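Local coordinates for V-type ATP synthase alpha chain (Thermoplasma volcanium, PDB 4O1S), which carries the VMA intein, a mostly beta-stranded splicing domain of the Hint family inserted in the A subunit of a V-type ATPase, at residues Asp24-Ile36 with Gly42-Ile54. Numbering follows the deposited sequence.
Sequences DLYSSERKKEDNI and GEEIIHLKDPIQI
Glu-44 and Arg-30 show how one carboxylate can tie a helix to the strand beneath it. Arg-30 grips side-on, its NE 2.7 Å from Glu-44 OE1 and its NH2 3.0 Å from Glu-44 OE2, with the guanidinium and carboxylate planes only 17° apart. Both nitrogens come from the syn side, somewhat out of the carboxylate plane, which leaves the anti lone pair of OE1 to Tyr-26: Tyr-26 OH donates to Glu-44 OE1 over 2.6 Å. The tyrosine ring is nearly coplanar with the carboxylate, and CD1 of Ile-46 sits over the centre of one face in a CH-pi contact. At the far end of the strand Asn-35 is the connector. Its CG lies anti to the carbonyl carbon (chi1 -64°), turning the amide toward the C-terminal end of the helix: ND2 donates to OE1 and backbone O of Glu-29, the latter also taking Lys-32 N from its opposite face, while Asn-35 OD1 accepts from Lys-49 N at 2.9 Å. Beside it, Ile-36 and His-47 form an antiparallel hydrogen-bonded pair. Helix 22-31 therefore lies over one sheet face, Tyr-26 reaching Leu-70 and Arg-30 Val-37, with salt bridge and amide hydrogen bonds flanking Ile-46; the two donors on Glu-44 OE1 would probably stabilise its ionised form.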
# COMPACT_ATOMS: atom_id res chain seq x y z
N ASP A 24 1.30 10.37 8.23
CA ASP A 24 1.45 10.70 9.64
C ASP A 24 2.51 9.82 10.29
O ASP A 24 3.35 10.30 11.09
CB ASP A 24 0.12 10.56 10.39
CG ASP A 24 -0.91 11.57 9.93
OD1 ASP A 24 -0.50 12.62 9.39
OD2 ASP A 24 -2.13 11.30 10.09
N LEU A 25 2.47 8.54 9.94
CA LEU A 25 3.45 7.57 10.40
C LEU A 25 4.85 8.01 9.99
O LEU A 25 5.77 8.03 10.80
CB LEU A 25 3.14 6.21 9.77
CG LEU A 25 4.24 5.16 9.93
CD1 LEU A 25 4.51 4.93 11.41
CD2 LEU A 25 3.84 3.88 9.25
N TYR A 26 4.99 8.36 8.72
CA TYR A 26 6.25 8.84 8.19
C TYR A 26 6.75 10.05 8.98
O TYR A 26 7.92 10.12 9.37
CB TYR A 26 6.12 9.21 6.70
CG TYR A 26 7.47 9.51 6.08
CD1 TYR A 26 8.24 8.49 5.49
CD2 TYR A 26 8.00 10.81 6.08
CE1 TYR A 26 9.48 8.76 4.93
CE2 TYR A 26 9.24 11.08 5.54
CZ TYR A 26 9.98 10.06 4.97
OH TYR A 26 11.21 10.33 4.44
N SER A 27 5.85 10.99 9.21
CA SER A 27 6.24 12.27 9.78
C SER A 27 6.76 12.06 11.19
O SER A 27 7.75 12.69 11.62
CB SER A 27 5.03 13.19 9.82
OG SER A 27 5.45 14.50 10.13
N SER A 28 6.07 11.18 11.90
CA SER A 28 6.40 10.88 13.28
C SER A 28 7.76 10.18 13.39
O SER A 28 8.61 10.56 14.19
CB SER A 28 5.31 9.99 13.88
OG SER A 28 5.62 9.68 15.23
N GLU A 29 7.94 9.16 12.55
CA GLU A 29 9.18 8.40 12.54
C GLU A 29 10.35 9.27 12.11
O GLU A 29 11.48 9.07 12.53
CB GLU A 29 9.02 7.19 11.62
CG GLU A 29 8.01 6.18 12.12
CD GLU A 29 8.50 5.48 13.36
OE1 GLU A 29 9.73 5.51 13.61
OE2 GLU A 29 7.68 4.91 14.10
N ARG A 30 10.07 10.26 11.29
CA ARG A 30 11.10 11.12 10.77
C ARG A 30 11.79 11.92 11.88
O ARG A 30 12.99 12.20 11.80
CB ARG A 30 10.51 12.04 9.71
CG ARG A 30 11.55 12.73 8.89
CD ARG A 30 10.94 13.62 7.82
NE ARG A 30 12.00 14.19 7.00
CZ ARG A 30 12.54 15.39 7.19
NH1 ARG A 30 12.10 16.17 8.17
NH2 ARG A 30 13.51 15.80 6.41
N LYS A 31 11.04 12.24 12.93
CA LYS A 31 11.56 13.04 14.04
C LYS A 31 12.35 12.27 15.07
O LYS A 31 13.08 12.87 15.87
CB LYS A 31 10.41 13.66 14.83
CG LYS A 31 9.44 14.47 14.06
CD LYS A 31 8.51 15.14 15.05
CE LYS A 31 7.65 16.15 14.35
NZ LYS A 31 7.28 15.63 13.00
N LYS A 32 12.17 10.95 15.12
CA LYS A 32 12.79 10.14 16.17
C LYS A 32 14.34 10.12 16.11
O LYS A 32 14.91 9.81 15.05
CB LYS A 32 12.22 8.73 16.13
CG LYS A 32 10.77 8.64 16.58
CD LYS A 32 10.15 7.36 16.08
CE LYS A 32 9.26 6.71 17.09
NZ LYS A 32 8.17 7.66 17.42
N GLU A 33 15.00 10.47 17.23
CA GLU A 33 16.48 10.44 17.35
C GLU A 33 17.08 9.06 17.02
O GLU A 33 18.09 8.96 16.33
CB GLU A 33 16.94 10.93 18.73
CG GLU A 33 18.23 10.26 19.24
CD GLU A 33 17.96 9.08 20.20
OE1 GLU A 33 16.78 8.70 20.36
OE2 GLU A 33 18.93 8.55 20.80
N ASP A 34 16.45 8.02 17.55
CA ASP A 34 16.56 6.62 17.15
C ASP A 34 16.86 6.31 15.66
O ASP A 34 17.56 5.35 15.35
CB ASP A 34 15.20 5.98 17.46
CG ASP A 34 15.22 5.10 18.68
OD1 ASP A 34 16.26 5.13 19.40
OD2 ASP A 34 14.20 4.41 18.92
N ASN A 35 16.27 7.08 14.75
CA ASN A 35 16.19 6.65 13.35
C ASN A 35 17.19 7.36 12.48
O ASN A 35 17.73 8.40 12.85
CB ASN A 35 14.78 6.88 12.76
CG ASN A 35 13.71 6.04 13.45
OD1 ASN A 35 14.00 5.01 14.07
ND2 ASN A 35 12.46 6.48 13.32
N ILE A 36 17.42 6.81 11.30
CA ILE A 36 18.32 7.46 10.36
C ILE A 36 17.56 7.91 9.12
O ILE A 36 16.83 7.12 8.49
CB ILE A 36 19.51 6.56 10.01
CG1 ILE A 36 20.24 6.15 11.28
CG2 ILE A 36 20.49 7.30 9.11
CD1 ILE A 36 21.54 5.39 11.06
N GLY A 42 14.72 14.63 -4.29
CA GLY A 42 13.29 14.47 -4.09
C GLY A 42 12.82 13.19 -3.41
O GLY A 42 11.66 13.06 -3.06
N GLU A 43 13.72 12.23 -3.22
CA GLU A 43 13.39 11.05 -2.47
C GLU A 43 13.98 11.10 -1.08
O GLU A 43 15.00 11.75 -0.84
CB GLU A 43 13.90 9.82 -3.16
CG GLU A 43 13.35 9.64 -4.53
CD GLU A 43 13.95 8.44 -5.21
OE1 GLU A 43 15.18 8.24 -5.07
OE2 GLU A 43 13.21 7.68 -5.86
N GLU A 44 13.34 10.39 -0.16
CA GLU A 44 13.81 10.34 1.21
C GLU A 44 13.45 9.01 1.87
O GLU A 44 12.37 8.43 1.62
CB GLU A 44 13.23 11.48 2.02
CG GLU A 44 13.91 11.64 3.35
CD GLU A 44 13.35 12.80 4.15
OE1 GLU A 44 12.24 12.67 4.73
OE2 GLU A 44 14.04 13.85 4.19
N ILE A 45 14.37 8.53 2.71
CA ILE A 45 14.18 7.26 3.39
C ILE A 45 14.42 7.35 4.90
O ILE A 45 15.35 8.04 5.37
CB ILE A 45 15.07 6.18 2.76
CG1 ILE A 45 14.60 5.88 1.34
CG2 ILE A 45 15.01 4.90 3.57
CD1 ILE A 45 15.70 5.36 0.45
N ILE A 46 13.58 6.66 5.66
CA ILE A 46 13.85 6.56 7.07
C ILE A 46 14.13 5.12 7.37
O ILE A 46 13.38 4.21 7.00
CB ILE A 46 12.68 7.04 7.95
CG1 ILE A 46 12.08 8.35 7.45
CG2 ILE A 46 13.15 7.16 9.41
CD1 ILE A 46 10.77 8.66 8.15
N HIS A 47 15.24 4.91 8.05
CA HIS A 47 15.56 3.59 8.53
C HIS A 47 15.17 3.51 10.01
O HIS A 47 15.62 4.30 10.84
CB HIS A 47 17.05 3.30 8.27
CG HIS A 47 17.47 1.92 8.64
ND1 HIS A 47 16.59 0.85 8.65
CD2 HIS A 47 18.66 1.42 9.04
CE1 HIS A 47 17.23 -0.24 9.02
NE2 HIS A 47 18.49 0.08 9.27
N LEU A 48 14.30 2.57 10.32
CA LEU A 48 13.69 2.50 11.63
C LEU A 48 14.53 1.68 12.60
O LEU A 48 14.76 0.49 12.36
CB LEU A 48 12.29 1.87 11.51
CG LEU A 48 11.09 2.78 11.20
CD1 LEU A 48 11.50 4.11 10.60
CD2 LEU A 48 10.17 2.04 10.30
N LYS A 49 14.95 2.30 13.70
CA LYS A 49 15.58 1.55 14.79
C LYS A 49 14.67 0.41 15.31
O LYS A 49 15.11 -0.74 15.39
CB LYS A 49 16.05 2.48 15.91
CG LYS A 49 16.53 1.74 17.15
CD LYS A 49 18.04 1.49 17.10
CE LYS A 49 18.83 2.55 17.89
NZ LYS A 49 19.72 3.42 17.02
N ASP A 50 13.40 0.71 15.64
CA ASP A 50 12.40 -0.33 15.93
C ASP A 50 11.52 -0.52 14.73
O ASP A 50 10.77 0.41 14.36
CB ASP A 50 11.45 0.07 17.05
CG ASP A 50 12.13 0.26 18.37
OD1 ASP A 50 13.19 -0.36 18.60
OD2 ASP A 50 11.59 1.05 19.18
N PRO A 51 11.53 -1.72 14.15
CA PRO A 51 10.69 -2.02 12.99
C PRO A 51 9.23 -1.74 13.30
O PRO A 51 8.76 -1.94 14.42
CB PRO A 51 10.89 -3.52 12.80
CG PRO A 51 11.24 -4.02 14.18
CD PRO A 51 12.12 -2.93 14.75
N ILE A 52 8.51 -1.25 12.30
CA ILE A 52 7.10 -1.00 12.47
C ILE A 52 6.42 -2.34 12.25
O ILE A 52 6.74 -3.06 11.31
CB ILE A 52 6.59 0.11 11.50
CG1 ILE A 52 5.87 1.20 12.27
CG2 ILE A 52 5.67 -0.41 10.44
CD1 ILE A 52 6.81 2.07 13.09
N GLN A 53 5.52 -2.70 13.15
CA GLN A 53 4.86 -3.98 13.01
C GLN A 53 3.51 -3.86 12.33
O GLN A 53 2.54 -3.35 12.90
CB GLN A 53 4.74 -4.63 14.36
CG GLN A 53 6.05 -5.16 14.83
CD GLN A 53 5.93 -5.81 16.18
OE1 GLN A 53 4.83 -5.92 16.73
NE2 GLN A 53 7.06 -6.25 16.74
N ILE A 54 3.46 -4.36 11.10
CA ILE A 54 2.28 -4.25 10.26
C ILE A 54 1.73 -5.60 9.85
O ILE A 54 2.29 -6.64 10.19
CB ILE A 54 2.61 -3.53 8.97
CG1 ILE A 54 4.07 -3.79 8.60
CG2 ILE A 54 2.34 -2.06 9.11
CD1 ILE A 54 4.27 -3.88 7.13